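Local coordinates for acyl-CoA dehydrogenase family protein (Porphyromonas gingivalis, PDB 2OKU), which probably acts as an FAD-dependent acyl-CoA dehydrogenase, of which this chain is the helical C-terminal domain, at residues E107-D110 and S111-A115; R7-T11 and G12-A16. One frame throughout, in Å; residues are numbered along the deposited sequence.

Contact 1. Residues E107-D110 and S111-A115; sequences EKID and SYVRA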
loop_
_atom_site.group_PDB
_atom_site.type_symbol
_atom_site.label_atom_id
_atom_site.label_comp_id
_atom_site.label_asym_id
_atom_site.label_seq_id
_atom_site.Cartn_x
_atom_site.Cartn_y
_atom_site.Cartn_z
ATOM N N GLU A 107 3.195 -10.320 -10.252
ATOM C CA GLU A 107 3.885 -11.192 -11.182
ATOM C C GLU A 107 3.996 -12.622 -10.610
ATOM O O GLU A 107 3.749 -13.590 -11.302
ATOM C CB GLU A 107 5.262 -10.624 -11.509
ATOM C CG GLU A 107 6.104 -11.451 -12.450
ATOM C CD GLU A 107 5.433 -11.912 -13.745
ATOM O OE1 GLU A 107 4.702 -11.122 -14.376
ATOM O OE2 GLU A 107 5.695 -13.067 -14.168
ATOM N N LYS A 108 4.318 -12.728 -9.331
ATOM C CA LYS A 108 4.408 -14.027 -8.650
ATOM C C LYS A 108 3.048 -14.770 -8.697
ATOM O O LYS A 108 2.966 -15.964 -9.018
ATOM C CB LYS A 108 4.842 -13.826 -7.197
ATOM C CG LYS A 108 6.314 -13.382 -6.968
ATOM C CD LYS A 108 6.447 -13.055 -5.477
ATOM C CE LYS A 108 7.757 -12.474 -5.116
ATOM N NZ LYS A 108 7.851 -12.200 -3.653
ATOM N N ILE A 109 1.987 -14.026 -8.434
ATOM C CA ILE A 109 0.637 -14.581 -8.459
ATOM C C ILE A 109 0.265 -14.993 -9.879
ATOM O O ILE A 109 -0.171 -16.114 -10.107
ATOM C CB ILE A 109 -0.435 -13.615 -7.919
ATOM C CG1 ILE A 109 -0.197 -13.255 -6.444
ATOM C CG2 ILE A 109 -1.849 -14.250 -8.129
ATOM C CD1 ILE A 109 -0.960 -11.996 -5.938
ATOM N N ASP A 110 0.427 -14.080 -10.834
ATOM C CA ASP A 110 0.089 -14.370 -12.236
ATOM C C ASP A 110 0.809 -15.639 -12.777
ATOM O O ASP A 110 0.184 -16.499 -13.373
ATOM C CB ASP A 110 0.458 -13.160 -13.102
ATOM C CG ASP A 110 -0.053 -13.297 -14.505
ATOM O OD1 ASP A 110 -1.253 -13.138 -14.699
ATOM O OD2 ASP A 110 0.761 -13.562 -15.400
ATOM N N SER A 111 2.111 -15.723 -12.541
ATOM C CA SER A 111 2.949 -16.863 -12.936
ATOM C C SER A 111 2.463 -18.191 -12.309
ATOM O O SER A 111 2.259 -19.185 -13.007
ATOM C CB SER A 111 4.404 -16.556 -12.577
ATOM O OG SER A 111 5.247 -17.653 -12.900
ATOM N N TYR A 112 2.239 -18.167 -11.000
ATOM C CA TYR A 112 1.738 -19.325 -10.278
ATOM C C TYR A 112 0.394 -19.805 -10.782
ATOM O O TYR A 112 0.231 -20.976 -11.093
ATOM C CB TYR A 112 1.650 -19.054 -8.764
ATOM C CG TYR A 112 1.018 -20.251 -8.042
ATOM C CD1 TYR A 112 1.808 -21.316 -7.628
ATOM C CD2 TYR A 112 -0.335 -20.308 -7.821
ATOM C CE1 TYR A 112 1.252 -22.430 -6.988
ATOM C CE2 TYR A 112 -0.916 -21.410 -7.166
ATOM C CZ TYR A 112 -0.097 -22.466 -6.759
ATOM O OH TYR A 112 -0.644 -23.555 -6.122
ATOM N N VAL A 113 -0.575 -18.894 -10.857
ATOM C CA VAL A 113 -1.935 -19.238 -11.275
ATOM C C VAL A 113 -1.989 -19.762 -12.707
ATOM O O VAL A 113 -2.694 -20.750 -13.000
ATOM C CB VAL A 113 -2.896 -18.048 -11.072
ATOM C CG1 VAL A 113 -4.281 -18.323 -11.698
ATOM C CG2 VAL A 113 -2.989 -17.732 -9.570
ATOM N N ARG A 114 -1.233 -19.121 -13.591
ATOM C CA ARG A 114 -1.186 -19.533 -14.992
ATOM C C ARG A 114 -0.442 -20.861 -15.230
ATOM O O ARG A 114 -0.736 -21.563 -16.196
ATOM C CB ARG A 114 -0.611 -18.398 -15.846
ATOM C CG ARG A 114 -1.618 -17.236 -15.983
ATOM C CD ARG A 114 -1.070 -16.097 -16.839
ATOM N NE ARG A 114 -2.002 -14.968 -16.838
ATOM C CZ ARG A 114 -3.046 -14.865 -17.652
ATOM N NH1 ARG A 114 -3.281 -15.805 -18.558
ATOM N NH2 ARG A 114 -3.838 -13.805 -17.588
ATOM N N ALA A 115 0.500 -21.193 -14.361
ATOM C CA ALA A 115 1.257 -22.450 -14.465
ATOM C C ALA A 115 0.557 -23.609 -13.747
ATOM O O ALA A 115 0.924 -24.765 -13.916
ATOM C CB ALA A 115 2.645 -22.274 -13.939
HETATM O O HOH W 1 -2.810 -11.425 -16.052
#
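Asp110 and Arg114 form a salt bridge one turn apart, near the C-terminal end of helix 92-115 in this helical domain. It is a local i to i+4 contact along a single helix. Arg114 NE donates to Asp110 OD1 at 2.9 Å, with an N-H...O angle of 165°. The oxygen lies almost exactly in the guanidinium plane, at its edge. On the acid side the nitrogen comes from the syn side, but well out of the carboxylate plane. The two flat groups are turned 49° against each other, so this is not the flat two-pronged pairing of carboxylate and guanidinium. One nitrogen makes the bond. Arg114 NH2 is instead tied in by water 1, which accepts from it at 3.0 Å and donates to Asp110 OD1 at 2.7 Å.

The torsions set up the meeting. Asp110 carries CG opposite its backbone N (chi1 -171°), while the arginine chain runs extended from CG to NE and brings NE across to the carboxylate. The backbone keeps regular i to i+4 helical bonds, such as Val113 N to Ile109 O at 2.9 Å. On the buried side, Ile109 CG2 and Val113 CG2 touch at 3.9 Å, the two side chains lying side by side and pointing the same way.

Ile109 also packs on helix 58-87, at Arg67 and Glu70. Val113 packs on Leu48 and Val52 of helix 32-53. Arg44 of that helix makes a salt bridge to Glu107 OE1 and a long, weak ion pair with Asp110 OD2.

Asp110 is buried, and its OD1 takes two donors, the arginine NE and the water. Together with the more distant charge of Arg44, these would probably favour the ionised carboxylate.

Contact 2. Residues R7-T11 and G12-A16; sequences RHITT and GTYIA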
loop_
_atom_site.group_PDB
_atom_site.type_symbol
_atom_site.label_atom_id
_atom_site.label_comp_id
_atom_site.label_asym_id
_atom_site.label_seq_id
_atom_site.Cartn_x
_atom_site.Cartn_y
_atom_site.Cartn_z
ATOM N N ARG A 7 -17.466 -12.572 -4.680
ATOM C CA ARG A 7 -18.246 -12.299 -5.886
ATOM C C ARG A 7 -17.947 -10.924 -6.508
ATOM O O ARG A 7 -17.950 -10.746 -7.737
ATOM C CB ARG A 7 -19.729 -12.417 -5.559
ATOM C CG ARG A 7 -20.503 -12.918 -6.663
ATOM C CD ARG A 7 -21.990 -12.848 -6.360
ATOM N NE ARG A 7 -22.774 -12.995 -7.578
ATOM C CZ ARG A 7 -23.253 -14.159 -8.020
ATOM N NH1 ARG A 7 -23.050 -15.289 -7.338
ATOM N NH2 ARG A 7 -23.967 -14.197 -9.139
ATOM N N HIS A 8 -17.696 -9.940 -5.650
ATOM C CA HIS A 8 -17.379 -8.572 -6.094
ATOM C C HIS A 8 -15.990 -8.511 -6.772
ATOM O O HIS A 8 -15.770 -7.733 -7.702
ATOM C CB HIS A 8 -17.504 -7.585 -4.915
ATOM C CG HIS A 8 -16.506 -7.815 -3.812
ATOM N ND1 HIS A 8 -16.327 -9.041 -3.209
ATOM C CD2 HIS A 8 -15.664 -6.957 -3.184
ATOM C CE1 HIS A 8 -15.398 -8.930 -2.270
ATOM N NE2 HIS A 8 -14.970 -7.678 -2.243
ATOM N N ILE A 9 -15.081 -9.390 -6.349
ATOM C CA ILE A 9 -13.762 -9.561 -6.979
ATOM C C ILE A 9 -13.852 -10.209 -8.365
ATOM O O ILE A 9 -13.312 -9.670 -9.351
ATOM C CB ILE A 9 -12.810 -10.419 -6.072
ATOM C CG1 ILE A 9 -12.679 -9.781 -4.685
ATOM C CG2 ILE A 9 -11.442 -10.724 -6.800
ATOM C CD1 ILE A 9 -12.094 -8.366 -4.646
ATOM N N THR A 10 -14.549 -11.333 -8.473
ATOM C CA THR A 10 -14.686 -11.983 -9.753
ATOM C C THR A 10 -15.464 -11.113 -10.732
ATOM O O THR A 10 -15.139 -11.078 -11.922
ATOM C CB THR A 10 -15.289 -13.391 -9.629
ATOM O OG1 THR A 10 -16.505 -13.345 -8.887
ATOM C CG2 THR A 10 -14.294 -14.301 -8.917
ATOM N N THR A 11 -16.459 -10.374 -10.232
ATOM C CA THR A 11 -17.236 -9.493 -11.101
ATOM C C THR A 11 -16.453 -8.249 -11.521
ATOM O O THR A 11 -16.619 -7.744 -12.647
ATOM C CB THR A 11 -18.611 -9.136 -10.494
ATOM O OG1 THR A 11 -19.415 -10.315 -10.496
ATOM C CG2 THR A 11 -19.335 -8.059 -11.332
ATOM N N GLY A 12 -15.570 -7.779 -10.658
ATOM C CA GLY A 12 -14.710 -6.662 -10.962
ATOM C C GLY A 12 -15.245 -5.311 -10.522
ATOM O O GLY A 12 -15.083 -4.317 -11.225
ATOM N N THR A 13 -15.879 -5.259 -9.358
ATOM C CA THR A 13 -16.358 -3.980 -8.832
ATOM C C THR A 13 -15.215 -2.981 -8.553
ATOM O O THR A 13 -15.362 -1.778 -8.812
ATOM C CB THR A 13 -17.196 -4.183 -7.546
ATOM O OG1 THR A 13 -16.374 -4.745 -6.538
ATOM C CG2 THR A 13 -18.434 -5.102 -7.790
ATOM N N TYR A 14 -14.065 -3.462 -8.066
ATOM C CA TYR A 14 -12.919 -2.566 -7.877
ATOM C C TYR A 14 -12.270 -2.156 -9.190
ATOM O O TYR A 14 -11.756 -1.043 -9.314
ATOM C CB TYR A 14 -11.838 -3.200 -7.021
ATOM C CG TYR A 14 -12.140 -3.304 -5.562
ATOM C CD1 TYR A 14 -12.073 -2.180 -4.738
ATOM C CD2 TYR A 14 -12.467 -4.523 -4.980
ATOM C CE1 TYR A 14 -12.317 -2.278 -3.370
ATOM C CE2 TYR A 14 -12.714 -4.631 -3.623
ATOM C CZ TYR A 14 -12.632 -3.516 -2.824
ATOM O OH TYR A 14 -12.878 -3.636 -1.470
ATOM N N ILE A 15 -12.272 -3.068 -10.147
ATOM C CA ILE A 15 -11.783 -2.783 -11.501
ATOM C C ILE A 15 -12.591 -1.624 -12.102
ATOM O O ILE A 15 -12.025 -0.695 -12.702
ATOM C CB ILE A 15 -11.868 -4.063 -12.396
ATOM C CG1 ILE A 15 -11.059 -5.255 -11.816
ATOM C CG2 ILE A 15 -11.464 -3.752 -13.885
ATOM C CD1 ILE A 15 -9.681 -4.951 -11.406
ATOM N N ALA A 16 -13.916 -1.661 -11.907
ATOM C CA ALA A 16 -14.814 -0.601 -12.397
ATOM C C ALA A 16 -14.527 0.722 -11.677
ATOM O O ALA A 16 -14.425 1.773 -12.332
ATOM C CB ALA A 16 -16.295 -1.006 -12.245
HETATM O O HOH W 2 -13.214 -6.200 -7.850
#
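The carbonyl oxygen of His8 receives Thr13 N at 3.0 Å and Gly12 N at 3.0 Å as the chain turns out of helix 7-11 and into helix 13-22. The first bond is in the carbonyl plane. The second comes from above it, with a bent N-H...O angle of 139°. Thr13 OG1 also donates to His8 O, at 3.3 Å and from above the plane. Its chi1 of 63° sets the hydroxyl between backbone N and carbonyl carbon, facing that oxygen. Water 2 donates to the same atom and accepts from Tyr14 N at 2.9 Å, bridging the two helices.

The turn fits a Schellman motif with Gly12 at C-prime, and Thr13 N to His8 O is its characteristic long backbone bond. The positive phi of Gly12 takes the chain out of the first helix. Gly12 is also the N-cap of helix 13-22, so one residue closes a helix and starts the next.

Thr13 OG1 further lies at the edge of the His8 ring, near its plane, and touches His8 CB. The His8 and Tyr14 side chains run side by side in the same direction. Their rings meet rim to rim, with planes 52° apart, and His8 CD2 is 3.8 Å from Tyr14 CE2. Neither ring lies over the other. Ile9 crosses Tyr14 obliquely: its CD1 reaches the edge of the tyrosine ring, 3.9 Å from Tyr14 CD2. Its CG1 lies against one face of the His8 ring, toward the rim. Ile9 then packs on Val69 and Thr72 of helix 58-87 and on Ile49 of helix 32-53.

The polar ends of both aromatic residues turn to the second subunit. His8 NE2 and Tyr14 OH each hydrogen-bond to Asp88 OD2 of that subunit, and Tyr14 stacks on its Phe91.

How the contacts relate
Both contacts are local in sequence, joining residues within a few positions of each other, but they lie on different elements. Their centres are about 19 Å apart and they do not touch. Contact 1 is partly buried and stays within helix 92-115. Contact 2 is a surface contact and joins two short helices near the N-terminus. Both send aliphatic side chains onto helices 32-53 and 58-87, so the two contacts share these helices as packing partners. The chemistry differs. Contact 1 relies on charge pairing between side chains, and no other chain of the assembly touches it. In contact 2 a single backbone oxygen gathers the donors, and its aromatic side chains take part in the subunit interface.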